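Local structure of triacylglycerol lipase (Yarrowia lipolytica, 3O0D) at residues A[59-70]-A[83-94]. The protein probably hydrolyses the ester bonds of triacylglycerols, as a secreted, glycosylated yeast lipase of the alpha/beta-hydrolase fold. Numbering follows the deposited sequence. Where two conformers were deposited one is given.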
loop_
_atom_site.group_PDB
_atom_site.type_symbol
_atom_site.label_atom_id
_atom_site.label_comp_id
_atom_site.label_asym_id
_atom_site.label_seq_id
_atom_site.Cartn_x
_atom_site.Cartn_y
_atom_site.Cartn_z
ATOM N N PHE A 59 -16.874 0.295 -0.849
ATOM C CA PHE A 59 -17.048 1.665 -1.302
ATOM C C PHE A 59 -16.489 1.800 -2.756
ATOM O O PHE A 59 -15.562 1.068 -3.165
ATOM C CB PHE A 59 -16.364 2.633 -0.329
ATOM C CG PHE A 59 -14.871 2.344 -0.063
ATOM C CD1 PHE A 59 -13.841 3.006 -0.748
ATOM C CD2 PHE A 59 -14.508 1.406 0.944
ATOM C CE1 PHE A 59 -12.458 2.756 -0.479
ATOM C CE2 PHE A 59 -13.120 1.114 1.168
ATOM C CZ PHE A 59 -12.131 1.800 0.505
ATOM N N HIS A 60 -17.028 2.748 -3.553
ATOM C CA HIS A 60 -16.558 2.857 -4.931
ATOM C C HIS A 60 -16.894 4.312 -5.322
ATOM O O HIS A 60 -18.059 4.708 -5.135
ATOM C CB HIS A 60 -17.285 1.812 -5.781
ATOM C CG HIS A 60 -17.358 2.158 -7.239
ATOM N ND1 HIS A 60 -16.422 1.745 -8.171
ATOM C CD2 HIS A 60 -18.286 2.878 -7.931
ATOM C CE1 HIS A 60 -16.738 2.250 -9.363
ATOM N NE2 HIS A 60 -17.871 2.925 -9.242
ATOM N N ASP A 61 -15.900 5.073 -5.761
ATOM C CA ASP A 61 -16.176 6.425 -6.325
ATOM C C ASP A 61 -15.393 6.539 -7.645
ATOM O O ASP A 61 -14.194 6.438 -7.686
ATOM C CB ASP A 61 -15.813 7.498 -5.296
ATOM C CG ASP A 61 -16.328 8.891 -5.675
ATOM O OD1 ASP A 61 -16.687 9.064 -6.859
ATOM O OD2 ASP A 61 -16.289 9.761 -4.814
ATOM N N PRO A 62 -16.114 6.778 -8.784
ATOM C CA PRO A 62 -15.409 6.893 -10.046
ATOM C C PRO A 62 -15.262 8.342 -10.529
ATOM O O PRO A 62 -14.845 8.572 -11.657
ATOM C CB PRO A 62 -16.354 6.141 -11.002
ATOM C CG PRO A 62 -17.776 6.464 -10.507
ATOM C CD PRO A 62 -17.569 6.593 -8.948
ATOM N N ARG A 63 -15.541 9.315 -9.678
ATOM C CA ARG A 63 -15.714 10.712 -10.186
ATOM C C ARG A 63 -14.464 11.382 -10.725
ATOM O O ARG A 63 -14.533 12.123 -11.752
ATOM C CB ARG A 63 -16.572 11.568 -9.188
ATOM C CG ARG A 63 -18.035 11.119 -9.338
ATOM C CD ARG A 63 -18.936 11.755 -8.271
ATOM N NE ARG A 63 -18.589 11.320 -6.909
ATOM C CZ ARG A 63 -19.260 11.699 -5.826
ATOM N NH1 ARG A 63 -20.313 12.515 -5.942
ATOM N NH2 ARG A 63 -18.881 11.282 -4.626
ATOM N N LEU A 64 -13.311 11.124 -10.087
ATOM C CA LEU A 64 -12.040 11.785 -10.381
ATOM C C LEU A 64 -11.020 10.701 -10.581
ATOM O O LEU A 64 -11.238 9.555 -10.063
ATOM C CB LEU A 64 -11.609 12.654 -9.224
ATOM C CG LEU A 64 -12.663 13.728 -8.915
ATOM C CD1 LEU A 64 -12.348 14.459 -7.591
ATOM C CD2 LEU A 64 -12.754 14.725 -10.116
ATOM N N ILE A 65 -9.964 11.069 -11.310
ATOM C CA ILE A 65 -8.930 10.119 -11.732
ATOM C C ILE A 65 -8.206 9.527 -10.526
ATOM O O ILE A 65 -7.760 8.393 -10.579
ATOM C CB ILE A 65 -7.924 10.752 -12.736
ATOM C CG1 ILE A 65 -6.942 9.704 -13.181
ATOM C CG2 ILE A 65 -7.152 11.921 -12.138
ATOM C CD1 ILE A 65 -7.624 8.637 -14.058
ATOM N N PHE A 66 -8.151 10.271 -9.435
ATOM C CA PHE A 66 -7.504 9.691 -8.202
ATOM C C PHE A 66 -8.445 9.163 -7.136
ATOM O O PHE A 66 -8.007 8.922 -5.967
ATOM C CB PHE A 66 -6.575 10.716 -7.639
ATOM C CG PHE A 66 -5.314 10.860 -8.429
ATOM C CD1 PHE A 66 -4.266 9.950 -8.274
ATOM C CD2 PHE A 66 -5.150 11.924 -9.309
ATOM C CE1 PHE A 66 -3.125 10.080 -8.985
ATOM C CE2 PHE A 66 -3.974 12.075 -10.025
ATOM C CZ PHE A 66 -2.983 11.168 -9.915
ATOM N N ASP A 67 -9.674 8.930 -7.489
ATOM C CA ASP A 67 -10.643 8.379 -6.556
ATOM C C ASP A 67 -10.428 6.854 -6.380
ATOM O O ASP A 67 -9.744 6.203 -7.195
ATOM C CB ASP A 67 -12.037 8.612 -7.021
ATOM C CG ASP A 67 -12.542 10.039 -6.675
ATOM O OD1 ASP A 67 -11.873 10.790 -5.916
ATOM O OD2 ASP A 67 -13.650 10.329 -7.138
ATOM N N VAL A 68 -11.030 6.334 -5.309
ATOM C CA VAL A 68 -10.710 4.998 -4.838
ATOM C C VAL A 68 -11.938 4.125 -4.682
ATOM O O VAL A 68 -13.108 4.602 -4.558
ATOM C CB VAL A 68 -9.866 5.053 -3.508
ATOM C CG1 VAL A 68 -8.524 5.688 -3.674
ATOM C CG2 VAL A 68 -10.710 5.715 -2.427
ATOM N N SER A 69 -11.742 2.798 -4.571
ATOM C CA SER A 69 -12.787 1.858 -4.317
ATOM C C SER A 69 -12.098 0.840 -3.329
ATOM O O SER A 69 -10.884 0.899 -3.164
ATOM C CB SER A 69 -13.175 1.065 -5.530
ATOM O OG SER A 69 -13.793 1.970 -6.527
ATOM N N GLY A 70 -12.907 -0.019 -2.763
ATOM C CA GLY A 70 -12.228 -0.969 -1.777
ATOM C C GLY A 70 -13.271 -1.434 -0.807
ATOM O O GLY A 70 -14.487 -1.449 -1.043
ATOM N N LEU A 83 -8.768 -2.746 6.067
ATOM C CA LEU A 83 -9.227 -1.727 5.123
ATOM C C LEU A 83 -8.341 -1.944 3.839
ATOM O O LEU A 83 -7.146 -1.908 3.922
ATOM C CB LEU A 83 -8.924 -0.354 5.697
ATOM C CG LEU A 83 -9.260 0.779 4.669
ATOM C CD1 LEU A 83 -10.706 0.706 4.204
ATOM C CD2 LEU A 83 -8.985 2.111 5.395
ATOM N N VAL A 84 -9.041 -2.157 2.703
ATOM C CA VAL A 84 -8.304 -2.495 1.483
ATOM C C VAL A 84 -8.770 -1.469 0.454
ATOM O O VAL A 84 -9.968 -1.207 0.340
ATOM C CB VAL A 84 -8.741 -3.840 1.008
ATOM C CG1 VAL A 84 -8.161 -4.164 -0.438
ATOM C CG2 VAL A 84 -8.217 -4.968 2.020
ATOM N N ILE A 85 -7.763 -0.906 -0.218
ATOM C CA ILE A 85 -8.081 0.227 -1.138
ATOM C C ILE A 85 -7.418 -0.044 -2.498
ATOM O O ILE A 85 -6.359 -0.661 -2.597
ATOM C CB ILE A 85 -7.493 1.475 -0.631
ATOM C CG1 ILE A 85 -7.775 1.687 0.922
ATOM C CG2 ILE A 85 -8.210 2.695 -1.380
ATOM C CD1 ILE A 85 -6.827 2.750 1.582
ATOM N N ARG A 86 -8.060 0.464 -3.560
ATOM C CA ARG A 86 -7.496 0.366 -4.894
ATOM C C ARG A 86 -7.857 1.705 -5.555
ATOM O O ARG A 86 -8.663 2.441 -5.045
ATOM C CB ARG A 86 -8.159 -0.816 -5.685
ATOM C CG ARG A 86 -9.711 -0.872 -5.583
ATOM C CD ARG A 86 -10.531 -1.419 -6.711
ATOM N NE ARG A 86 -10.182 -1.023 -8.048
ATOM C CZ ARG A 86 -10.906 -1.372 -9.107
ATOM N NH1 ARG A 86 -12.015 -2.100 -8.954
ATOM N NH2 ARG A 86 -10.521 -0.998 -10.309
ATOM N N GLY A 87 -7.219 2.009 -6.652
ATOM C CA GLY A 87 -7.741 3.099 -7.567
ATOM C C GLY A 87 -8.970 2.659 -8.278
ATOM O O GLY A 87 -9.082 1.522 -8.774
ATOM N N THR A 88 -9.981 3.577 -8.427
ATOM C CA THR A 88 -11.115 3.196 -9.166
ATOM C C THR A 88 -10.877 3.071 -10.705
ATOM O O THR A 88 -11.410 2.113 -11.344
ATOM C CB THR A 88 -12.283 4.222 -8.976
ATOM O OG1 THR A 88 -12.542 4.313 -7.549
ATOM C CG2 THR A 88 -13.581 3.684 -9.686
ATOM N N HIS A 89 -10.129 4.016 -11.236
ATOM C CA HIS A 89 -9.887 4.060 -12.674
ATOM C C HIS A 89 -8.851 2.997 -13.109
ATOM O O HIS A 89 -8.160 2.368 -12.256
ATOM C CB HIS A 89 -9.575 5.503 -13.085
ATOM C CG HIS A 89 -10.834 6.321 -13.119
ATOM N ND1 HIS A 89 -11.692 6.280 -14.197
ATOM C CD2 HIS A 89 -11.421 7.129 -12.193
ATOM C CE1 HIS A 89 -12.767 7.018 -13.929
ATOM N NE2 HIS A 89 -12.640 7.524 -12.712
ATOM N N SER A 90 -8.863 2.691 -14.411
ATOM C CA SER A 90 -7.940 1.695 -14.943
ATOM C C SER A 90 -6.496 1.991 -14.564
ATOM O O SER A 90 -6.007 3.140 -14.511
ATOM C CB SER A 90 -8.115 1.590 -16.499
ATOM O OG SER A 90 -7.360 2.620 -17.151
ATOM N N LEU A 91 -5.737 0.909 -14.318
ATOM C CA LEU A 91 -4.337 1.096 -14.010
ATOM C C LEU A 91 -3.644 1.904 -15.080
ATOM O O LEU A 91 -2.857 2.754 -14.751
ATOM C CB LEU A 91 -3.645 -0.297 -13.851
ATOM C CG LEU A 91 -4.216 -1.124 -12.717
ATOM C CD1 LEU A 91 -3.714 -2.563 -12.843
ATOM C CD2 LEU A 91 -3.692 -0.501 -11.371
ATOM N N GLU A 92 -3.954 1.667 -16.377
ATOM C CA GLU A 92 -3.279 2.397 -17.430
ATOM C C GLU A 92 -3.518 3.891 -17.313
ATOM O O GLU A 92 -2.567 4.693 -17.382
ATOM C CB GLU A 92 -3.780 1.961 -18.821
ATOM C CG GLU A 92 -3.081 0.776 -19.275
ATOM N N ASP A 93 -4.766 4.263 -17.096
ATOM C CA ASP A 93 -5.096 5.708 -16.936
ATOM C C ASP A 93 -4.451 6.351 -15.711
ATOM O O ASP A 93 -3.887 7.475 -15.777
ATOM C CB ASP A 93 -6.596 5.995 -16.888
ATOM C CG ASP A 93 -7.362 5.575 -18.196
ATOM O OD1 ASP A 93 -6.752 5.204 -19.259
ATOM O OD2 ASP A 93 -8.601 5.600 -18.120
ATOM N N VAL A 94 -4.551 5.669 -14.557
ATOM C CA VAL A 94 -3.948 6.224 -13.381
ATOM C C VAL A 94 -2.415 6.324 -13.520
ATOM O O VAL A 94 -1.824 7.357 -13.157
ATOM C CB VAL A 94 -4.393 5.360 -12.179
ATOM C CG1 VAL A 94 -3.686 5.903 -10.945
ATOM C CG2 VAL A 94 -5.907 5.475 -12.050
HETATM O O HOH W 1 -8.861 6.130 -9.757
#
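Thr88 OG1 is gripped by two groups: it donates to Asp61 O at 2.7 Å, approaching from above the carbonyl plane, and accepts from Ser69 OG at 2.8 Å. Ser69 OG in turn takes a weak bond from His60 ND1. With OG1 of Thr88 anti to the carbonyl carbon (chi1 -56°), its CG2 falls against the His60 ring, 3.5 Å from His60 CE1, and also meets Pro62. With an alanine here, Asp61 O and the Ser69 hydroxyl would probably lose the partner they share, and a gap would be likely to open beside His60. The Thr88 backbone plays its own part, its N-H running almost straight to Asp67 O.

Next along, His89 NE2 donates to Pro62 O at 2.7 Å; the oxygen lies in the ring plane, yet NE2 comes from above the carbonyl plane. A water accepts from His89 N and donates to Ile65 O and Asp67 O, tying the Leu64–Asp67 type I turn to the loop that leads into helix 91-100. From this turn the chain enters strand 68-75, which pairs with strand 80-87 as an antiparallel hairpin within the central sheet of the alpha/beta-hydrolase fold, Ser69 and Arg86 being a hydrogen-bonded pair. In one of its two modelled conformers, Arg86 lays CD against Ser69 CB at 3.8 Å and bends at chi3, with NE bonded to Gly87 O. Ile85 CG2 meets Val68 CB at 3.6 Å and reaches the edge of the Phe59 ring. Gly70 sits so close to Val84 O that a CB would clash. Ile65 CD1 lies against His89 CB, Asp93 CB and Val94 CG2, and Val94 also touches Leu163 of helix 163-177.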